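Local structure of titin (Homo sapiens, 2A38) at residues A[27-32]-A[61-66]; A[4-9]-A[82-87]; A[13-18]-A[93-98]. The protein serves as a giant structural protein of muscle, whose two N-terminal immunoglobulin domains, Z1 and Z2, are thought to hold it in the sarcomeric Z-disc. All blocks are in the same frame, centred on the assembly; numbering follows the deposited sequence.

In the fold
All three contacts lie in the first immunoglobulin domain. From the N terminus, strand 4-8 runs along the edge of one sheet and meets the far turn at 82-87 in contact 2. The chain then switches sheets, and 13-18 later pairs with 93-98 in contact 3. These two closures cross, because their segments alternate along the sequence. Contact 1, joining 27-32 to 61-66, closes a shorter loop that lies within both of the longer ones. It builds the centre of the sheet to which strand 4-8 is added, and touches contact 2 through bonds between 4-7 and 30-32. Contacts 2 and 3 both reach the second sheet, where strands 76-84 and 87-98 are neighbours.

Contact 1 of 3, residues A[27-32]-A[61-66]; sequences AHISGF and GRAKLT. With CD (cadmium ion), chain D.
A cadmium ion is bound by His28 NE2 at 2.4 Å and by a water at 2.3 Å from the metal, with Glu26 as the further protein ligand. The water lies in the plane of the imidazole, at its edge. Glu26 also accepts a hydrogen bond from Arg62 NE, so this carboxylate ties the metal to the neighbouring strand. The backbones are joined by a reciprocal pair, Ala27 N to Ala63 O and, at 2.9 Å, Ala63 N to Ala27 O. A third bond, Ile29 N to Gly61 O, is the straightest, at 165°. All three donors lie in the carbonyl planes. This is the antiparallel pairing of strands B and E of an I-set immunoglobulin domain, and it alternates between two faces. On the face bearing the metal, His28 and Arg62 form a non-hydrogen-bonded pair. The extended Arg62 chain crosses obliquely over one face of the imidazole, its CG 4.0 Å from His28 CE1, and ring and guanidinium planes differ by 25°. On the buried face Ile29 CD1 rests 4.3 Å from Ala63 CB, and both side chains pack on Leu80 of the opposite sheet.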
loop_
_atom_site.group_PDB
_atom_site.type_symbol
_atom_site.label_atom_id
_atom_site.label_comp_id
_atom_site.label_asym_id
_atom_site.label_seq_id
_atom_site.Cartn_x
_atom_site.Cartn_y
_atom_site.Cartn_z
ATOM N N ALA A 27 16.317 12.821 15.740
ATOM C CA ALA A 27 17.192 13.931 16.042
ATOM C C ALA A 27 17.815 13.708 17.400
ATOM O O ALA A 27 17.287 12.967 18.212
ATOM C CB ALA A 27 16.399 15.221 16.046
ATOM N N HIS A 28 18.955 14.333 17.633
ATOM C CA HIS A 28 19.614 14.235 18.915
ATOM C C HIS A 28 19.594 15.622 19.482
ATOM O O HIS A 28 20.030 16.578 18.842
ATOM C CB HIS A 28 21.044 13.752 18.759
ATOM C CG HIS A 28 21.140 12.286 18.505
ATOM N ND1 HIS A 28 21.360 11.373 19.514
ATOM C CD2 HIS A 28 20.979 11.567 17.373
ATOM C CE1 HIS A 28 21.330 10.155 19.012
ATOM N NE2 HIS A 28 21.101 10.244 17.715
ATOM N N ILE A 29 19.074 15.727 20.690
ATOM C CA ILE A 29 18.967 17.009 21.338
ATOM C C ILE A 29 19.760 17.024 22.624
ATOM O O ILE A 29 19.711 16.073 23.411
ATOM C CB ILE A 29 17.498 17.321 21.649
ATOM C CG1 ILE A 29 16.701 17.325 20.343
ATOM C CG2 ILE A 29 17.391 18.651 22.389
ATOM C CD1 ILE A 29 15.218 17.453 20.530
ATOM N N SER A 30 20.493 18.109 22.826
ATOM C CA SER A 30 21.287 18.277 24.023
ATOM C C SER A 30 20.684 19.455 24.796
ATOM O O SER A 30 19.880 20.205 24.259
ATOM C CB SER A 30 22.738 18.559 23.631
ATOM O OG SER A 30 23.607 18.428 24.742
ATOM N N GLY A 31 21.061 19.613 26.058
ATOM C CA GLY A 31 20.533 20.707 26.853
ATOM C C GLY A 31 20.465 20.351 28.327
ATOM O O GLY A 31 20.367 19.180 28.692
ATOM N N PHE A 32 20.531 21.356 29.190
ATOM C CA PHE A 32 20.453 21.091 30.615
ATOM C C PHE A 32 19.784 22.240 31.360
ATOM O O PHE A 32 20.223 23.383 31.266
ATOM C CB PHE A 32 21.841 20.845 31.199
ATOM C CG PHE A 32 21.802 20.363 32.613
ATOM C CD1 PHE A 32 21.362 19.076 32.903
ATOM C CD2 PHE A 32 22.115 21.220 33.667
ATOM C CE1 PHE A 32 21.227 18.645 34.221
ATOM C CE2 PHE A 32 21.983 20.802 34.988
ATOM C CZ PHE A 32 21.537 19.510 35.266
ATOM N N GLY A 61 18.216 11.453 25.010
ATOM C CA GLY A 61 18.516 12.601 24.174
ATOM C C GLY A 61 18.210 12.364 22.708
ATOM O O GLY A 61 18.565 13.173 21.859
ATOM N N ARG A 62 17.549 11.251 22.411
ATOM C CA ARG A 62 17.189 10.916 21.045
ATOM C C ARG A 62 15.675 11.028 20.872
ATOM O O ARG A 62 14.920 10.309 21.516
ATOM C CB ARG A 62 17.629 9.493 20.725
ATOM C CG ARG A 62 17.447 9.098 19.267
ATOM C CD ARG A 62 17.341 7.584 19.118
ATOM N NE ARG A 62 17.542 7.143 17.741
ATOM C CZ ARG A 62 17.415 5.881 17.336
ATOM N NH1 ARG A 62 17.078 4.939 18.207
ATOM N NH2 ARG A 62 17.641 5.554 16.068
ATOM N N ALA A 63 15.232 11.946 20.021
ATOM C CA ALA A 63 13.805 12.115 19.767
ATOM C C ALA A 63 13.503 11.416 18.451
ATOM O O ALA A 63 14.234 11.577 17.476
ATOM C CB ALA A 63 13.447 13.586 19.661
ATOM N N LYS A 64 12.426 10.642 18.426
ATOM C CA LYS A 64 12.045 9.920 17.226
ATOM C C LYS A 64 10.546 9.973 16.972
ATOM O O LYS A 64 9.742 9.890 17.896
ATOM C CB LYS A 64 12.512 8.468 17.336
ATOM C CG LYS A 64 12.033 7.563 16.213
ATOM C CD LYS A 64 12.852 6.285 16.150
ATOM C CE LYS A 64 14.301 6.614 15.824
ATOM N NZ LYS A 64 15.107 5.406 15.501
ATOM N N LEU A 65 10.191 10.138 15.701
ATOM C CA LEU A 65 8.802 10.182 15.268
ATOM C C LEU A 65 8.685 9.183 14.127
ATOM O O LEU A 65 9.296 9.361 13.077
ATOM C CB LEU A 65 8.427 11.579 14.772
ATOM C CG LEU A 65 6.958 11.743 14.373
ATOM C CD1 LEU A 65 6.558 13.199 14.481
ATOM C CD2 LEU A 65 6.742 11.222 12.966
ATOM N N THR A 66 7.906 8.131 14.331
ATOM C CA THR A 66 7.751 7.111 13.305
ATOM C C THR A 66 6.321 6.956 12.826
ATOM O O THR A 66 5.394 6.868 13.629
ATOM C CB THR A 66 8.231 5.733 13.809
ATOM O OG1 THR A 66 9.632 5.794 14.112
ATOM C CG2 THR A 66 7.993 4.661 12.750
HETATM CD CD CD D . 21.009 8.495 16.054
HETATM O O HOH W 1 21.025 9.970 14.285
#

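Contact 2 of 3, residues A[4-9]-A[82-87]; sequences QAPTFT and ATNGSG
The flat carboxamide of Asn84 and the pyrrolidine ring of Pro6 carry this contact. At one edge of the amide, Asn84 ND2 donates to Gln4 O at 2.8 Å; the acceptor lies only 6° out of the amide plane, whereas the donor stands above the plane of the Gln4 carbonyl. The same nitrogen also bonds to Pro33 O. Across the group, Asn84 OD1 accepts from Ser86 N at 2.8 Å, with the donor above the carbonyl plane, and more weakly from Gly87 N at 3.2 Å. The first of these makes an Asx turn, and it is reached because chi1 of 70° sets CG in the crowded position between backbone N and carbonyl carbon. OD1 also touches the CD-CG side of the Pro6 ring, 3.4 Å from Pro6 CD. Residues 84-87 form a type I beta turn in the F-G hairpin of the immunoglobulin fold; Asn84 and Gly87 bond reciprocally through their backbones, Gly87 N to Asn84 O at 3.3 Å closing the turn, and strand A at the N terminus lies against it. An alanine at Asn84 would remove the amide that links the turn to Gln4 and Pro33, and would probably leave the hairpin less firmly fixed against strand A. Packing is tightest where Pro6 CD sits 3.1 Å from Gly87 O, a carbonyl that already accepts from Asn84 N across the hairpin. At the backbone angles of Gly87 a beta carbon would collide with the preceding carbonyl oxygen, and it would also crowd the Ala5 methyl. Further toward the N terminus, Ser86 CB closes on Ala5 N at 3.4 Å. At the other end of the ring, Pro6 CB meets Ala82 CB at 3.8 Å, and both side chains also touch Pro35.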
loop_
_atom_site.group_PDB
_atom_site.type_symbol
_atom_site.label_atom_id
_atom_site.label_comp_id
_atom_site.label_asym_id
_atom_site.label_seq_id
_atom_site.Cartn_x
_atom_site.Cartn_y
_atom_site.Cartn_z
ATOM N N GLN A 4 22.290 24.658 30.092
ATOM C CA GLN A 4 22.596 24.901 28.699
ATOM C C GLN A 4 21.347 24.914 27.834
ATOM O O GLN A 4 20.500 24.025 27.944
ATOM C CB GLN A 4 23.569 23.819 28.255
ATOM C CG GLN A 4 23.870 23.756 26.798
ATOM C CD GLN A 4 24.848 22.639 26.506
ATOM O OE1 GLN A 4 26.042 22.748 26.811
ATOM N NE2 GLN A 4 24.346 21.544 25.941
ATOM N N ALA A 5 21.233 25.938 26.990
ATOM C CA ALA A 5 20.088 26.078 26.097
ATOM C C ALA A 5 20.039 24.854 25.184
ATOM O O ALA A 5 21.054 24.186 24.976
ATOM C CB ALA A 5 20.209 27.361 25.275
ATOM N N PRO A 6 18.858 24.541 24.631
ATOM C CA PRO A 6 18.704 23.383 23.750
ATOM C C PRO A 6 19.535 23.485 22.481
ATOM O O PRO A 6 19.675 24.559 21.903
ATOM C CB PRO A 6 17.209 23.369 23.460
ATOM C CG PRO A 6 16.620 24.037 24.677
ATOM C CD PRO A 6 17.556 25.187 24.865
ATOM N N THR A 7 20.057 22.352 22.036
ATOM C CA THR A 7 20.884 22.308 20.837
ATOM C C THR A 7 20.667 20.965 20.150
ATOM O O THR A 7 20.449 19.947 20.818
ATOM C CB THR A 7 22.391 22.419 21.202
ATOM O OG1 THR A 7 23.169 22.604 20.014
ATOM C CG2 THR A 7 22.866 21.141 21.875
ATOM N N PHE A 8 20.709 20.962 18.822
ATOM C CA PHE A 8 20.563 19.717 18.095
ATOM C C PHE A 8 21.943 19.215 17.726
ATOM O O PHE A 8 22.630 19.822 16.914
ATOM C CB PHE A 8 19.735 19.908 16.831
ATOM C CG PHE A 8 18.282 20.037 17.095
ATOM C CD1 PHE A 8 17.739 21.258 17.473
ATOM C CD2 PHE A 8 17.456 18.926 17.026
ATOM C CE1 PHE A 8 16.388 21.370 17.782
ATOM C CE2 PHE A 8 16.108 19.031 17.335
ATOM C CZ PHE A 8 15.573 20.256 17.715
ATOM N N THR A 9 22.365 18.120 18.337
ATOM C CA THR A 9 23.672 17.591 17.999
ATOM C C THR A 9 23.549 16.815 16.689
ATOM O O THR A 9 24.542 16.538 16.023
ATOM C CB THR A 9 24.221 16.711 19.134
ATOM O OG1 THR A 9 23.304 15.649 19.411
ATOM C CG2 THR A 9 24.419 17.555 20.387
ATOM N N ALA A 82 12.506 22.138 20.948
ATOM C CA ALA A 82 13.090 21.729 22.227
ATOM C C ALA A 82 13.143 22.964 23.132
ATOM O O ALA A 82 13.576 24.031 22.696
ATOM C CB ALA A 82 14.494 21.171 22.007
ATOM N N THR A 83 12.723 22.824 24.385
ATOM C CA THR A 83 12.713 23.970 25.282
ATOM C C THR A 83 13.110 23.711 26.728
ATOM O O THR A 83 12.766 22.682 27.295
ATOM C CB THR A 83 11.309 24.600 25.332
ATOM O OG1 THR A 83 10.840 24.825 24.002
ATOM C CG2 THR A 83 11.340 25.927 26.072
ATOM N N ASN A 84 13.843 24.657 27.312
ATOM C CA ASN A 84 14.208 24.591 28.726
ATOM C C ASN A 84 14.355 26.033 29.208
ATOM O O ASN A 84 14.079 26.972 28.453
ATOM C CB ASN A 84 15.479 23.747 28.994
ATOM C CG ASN A 84 16.762 24.393 28.500
ATOM O OD1 ASN A 84 16.807 25.578 28.197
ATOM N ND2 ASN A 84 17.826 23.601 28.434
ATOM N N GLY A 85 14.773 26.217 30.455
ATOM C CA GLY A 85 14.903 27.561 30.994
ATOM C C GLY A 85 15.842 28.493 30.260
ATOM O O GLY A 85 15.625 29.709 30.252
ATOM N N SER A 86 16.878 27.928 29.638
ATOM C CA SER A 86 17.888 28.703 28.920
ATOM C C SER A 86 17.551 29.101 27.492
ATOM O O SER A 86 18.230 29.938 26.909
ATOM C CB SER A 86 19.216 27.944 28.906
ATOM O OG SER A 86 19.744 27.806 30.208
ATOM N N GLY A 87 16.527 28.501 26.911
ATOM C CA GLY A 87 16.195 28.866 25.553
ATOM C C GLY A 87 15.386 27.811 24.838
ATOM O O GLY A 87 14.971 26.816 25.434
#

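Contact 3 of 3, residues A[13-18]-A[93-98]; sequences QSVVVL and AELLVK
On the core-facing side Val15, Val17, Leu95 and Val97 interlock. Leu95 CD1 fits between the two valines of the other strand, 3.6 Å from Val15 CG1 and equally close to Val17 CG1. Both CG1 methyls reach it because they take the crowded position between backbone N and carbonyl carbon, at chi1 64° and 68°. Phe25 of the facing sheet packs on Val15 and Leu95, and Val70 on Val17 and Val97. The opposite face is open to solvent, although its side chains still touch: Val16 and Leu96 lie side by side, Val16 CG2 3.7 Å from Leu96 CD2, while Leu18 crosses Lys98 obliquely and the lysine chain, bent at chi2, carries its amine off from the partner strand. Between the faces the backbones zip together, from Val15 N to Glu94 O at 3.1 Å to a short Lys98 N to Val17 O bond of 2.6 Å. Before the strand begins, the Ser14 hydroxyl takes over the backbone's part, OG accepting from Glu94 N at 3.0 Å. The two strands run in the same direction, with axes 28° apart, and this parallel edge pairing, strand A' beside strand G in an otherwise antiparallel sandwich, is a feature of I-set immunoglobulin domains, shared with the V set.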
loop_
_atom_site.group_PDB
_atom_site.type_symbol
_atom_site.label_atom_id
_atom_site.label_comp_id
_atom_site.label_asym_id
_atom_site.label_seq_id
_atom_site.Cartn_x
_atom_site.Cartn_y
_atom_site.Cartn_z
ATOM N N GLN A 13 16.677 15.130 9.215
ATOM C CA GLN A 13 17.076 15.016 7.817
ATOM C C GLN A 13 15.833 14.791 6.959
ATOM O O GLN A 13 15.007 13.927 7.257
ATOM C CB GLN A 13 18.068 13.857 7.623
ATOM C CG GLN A 13 19.483 14.119 8.161
ATOM C CD GLN A 13 20.198 15.298 7.473
ATOM O OE1 GLN A 13 20.402 15.304 6.252
ATOM N NE2 GLN A 13 20.587 16.295 8.266
ATOM N N SER A 14 15.685 15.592 5.911
ATOM C CA SER A 14 14.548 15.445 5.015
ATOM C C SER A 14 14.593 14.036 4.449
ATOM O O SER A 14 15.672 13.473 4.257
ATOM C CB SER A 14 14.623 16.461 3.878
ATOM O OG SER A 14 14.350 17.767 4.355
ATOM N N VAL A 15 13.426 13.461 4.181
ATOM C CA VAL A 15 13.381 12.108 3.659
ATOM C C VAL A 15 12.281 11.857 2.625
ATOM O O VAL A 15 11.161 12.362 2.737
ATOM C CB VAL A 15 13.228 11.094 4.816
ATOM C CG1 VAL A 15 11.908 11.310 5.521
ATOM C CG2 VAL A 15 13.335 9.678 4.289
ATOM N N VAL A 16 12.632 11.091 1.599
ATOM C CA VAL A 16 11.691 10.719 0.552
ATOM C C VAL A 16 11.339 9.270 0.835
ATOM O O VAL A 16 12.187 8.382 0.739
ATOM C CB VAL A 16 12.311 10.805 -0.852
ATOM C CG1 VAL A 16 11.284 10.382 -1.897
ATOM C CG2 VAL A 16 12.784 12.218 -1.119
ATOM N N VAL A 17 10.089 9.039 1.203
ATOM C CA VAL A 17 9.646 7.697 1.512
ATOM C C VAL A 17 8.591 7.210 0.518
ATOM O O VAL A 17 7.820 7.993 -0.040
ATOM C CB VAL A 17 9.088 7.623 2.959
ATOM C CG1 VAL A 17 7.800 8.421 3.070
ATOM C CG2 VAL A 17 8.865 6.179 3.358
ATOM N N LEU A 18 8.583 5.899 0.307
ATOM C CA LEU A 18 7.658 5.238 -0.602
ATOM C C LEU A 18 6.338 4.963 0.112
ATOM O O LEU A 18 6.335 4.408 1.208
ATOM C CB LEU A 18 8.281 3.920 -1.056
ATOM C CG LEU A 18 7.648 3.160 -2.214
ATOM C CD1 LEU A 18 7.730 3.995 -3.495
ATOM C CD2 LEU A 18 8.387 1.843 -2.382
ATOM N N ALA A 93 12.409 19.675 8.884
ATOM C CA ALA A 93 12.749 18.873 7.708
ATOM C C ALA A 93 11.483 18.618 6.907
ATOM O O ALA A 93 10.377 18.855 7.382
ATOM C CB ALA A 93 13.376 17.541 8.126
ATOM N N GLU A 94 11.642 18.123 5.689
ATOM C CA GLU A 94 10.484 17.861 4.853
ATOM C C GLU A 94 10.325 16.379 4.541
ATOM O O GLU A 94 11.307 15.661 4.338
ATOM C CB GLU A 94 10.601 18.651 3.554
ATOM C CG GLU A 94 9.371 18.570 2.684
ATOM C CD GLU A 94 9.660 18.931 1.233
ATOM O OE1 GLU A 94 10.229 20.023 0.992
ATOM O OE2 GLU A 94 9.318 18.120 0.334
ATOM N N LEU A 95 9.079 15.918 4.526
ATOM C CA LEU A 95 8.787 14.527 4.210
ATOM C C LEU A 95 8.152 14.475 2.816
ATOM O O LEU A 95 7.107 15.079 2.579
ATOM C CB LEU A 95 7.826 13.928 5.242
ATOM C CG LEU A 95 7.258 12.541 4.907
ATOM C CD1 LEU A 95 8.385 11.535 4.790
ATOM C CD2 LEU A 95 6.275 12.108 5.980
ATOM N N LEU A 96 8.803 13.772 1.895
ATOM C CA LEU A 96 8.297 13.635 0.533
ATOM C C LEU A 96 7.887 12.189 0.310
ATOM O O LEU A 96 8.709 11.280 0.423
ATOM C CB LEU A 96 9.376 14.030 -0.472
ATOM C CG LEU A 96 9.036 13.753 -1.937
ATOM C CD1 LEU A 96 7.718 14.433 -2.292
ATOM C CD2 LEU A 96 10.173 14.245 -2.836
ATOM N N VAL A 97 6.615 11.973 -0.001
ATOM C CA VAL A 97 6.112 10.620 -0.211
ATOM C C VAL A 97 6.027 10.255 -1.690
ATOM O O VAL A 97 5.356 10.930 -2.471
ATOM C CB VAL A 97 4.722 10.450 0.435
ATOM C CG1 VAL A 97 4.236 9.020 0.268
ATOM C CG2 VAL A 97 4.796 10.826 1.904
ATOM N N LYS A 98 6.715 9.177 -2.061
ATOM C CA LYS A 98 6.738 8.696 -3.442
ATOM C C LYS A 98 5.615 7.693 -3.693
ATOM O O LYS A 98 5.462 6.719 -2.957
ATOM C CB LYS A 98 8.098 8.050 -3.749
ATOM C CG LYS A 98 8.199 7.409 -5.128
ATOM C CD LYS A 98 7.849 8.408 -6.231
ATOM C CE LYS A 98 7.607 7.709 -7.567
ATOM N NZ LYS A 98 7.040 8.636 -8.590
#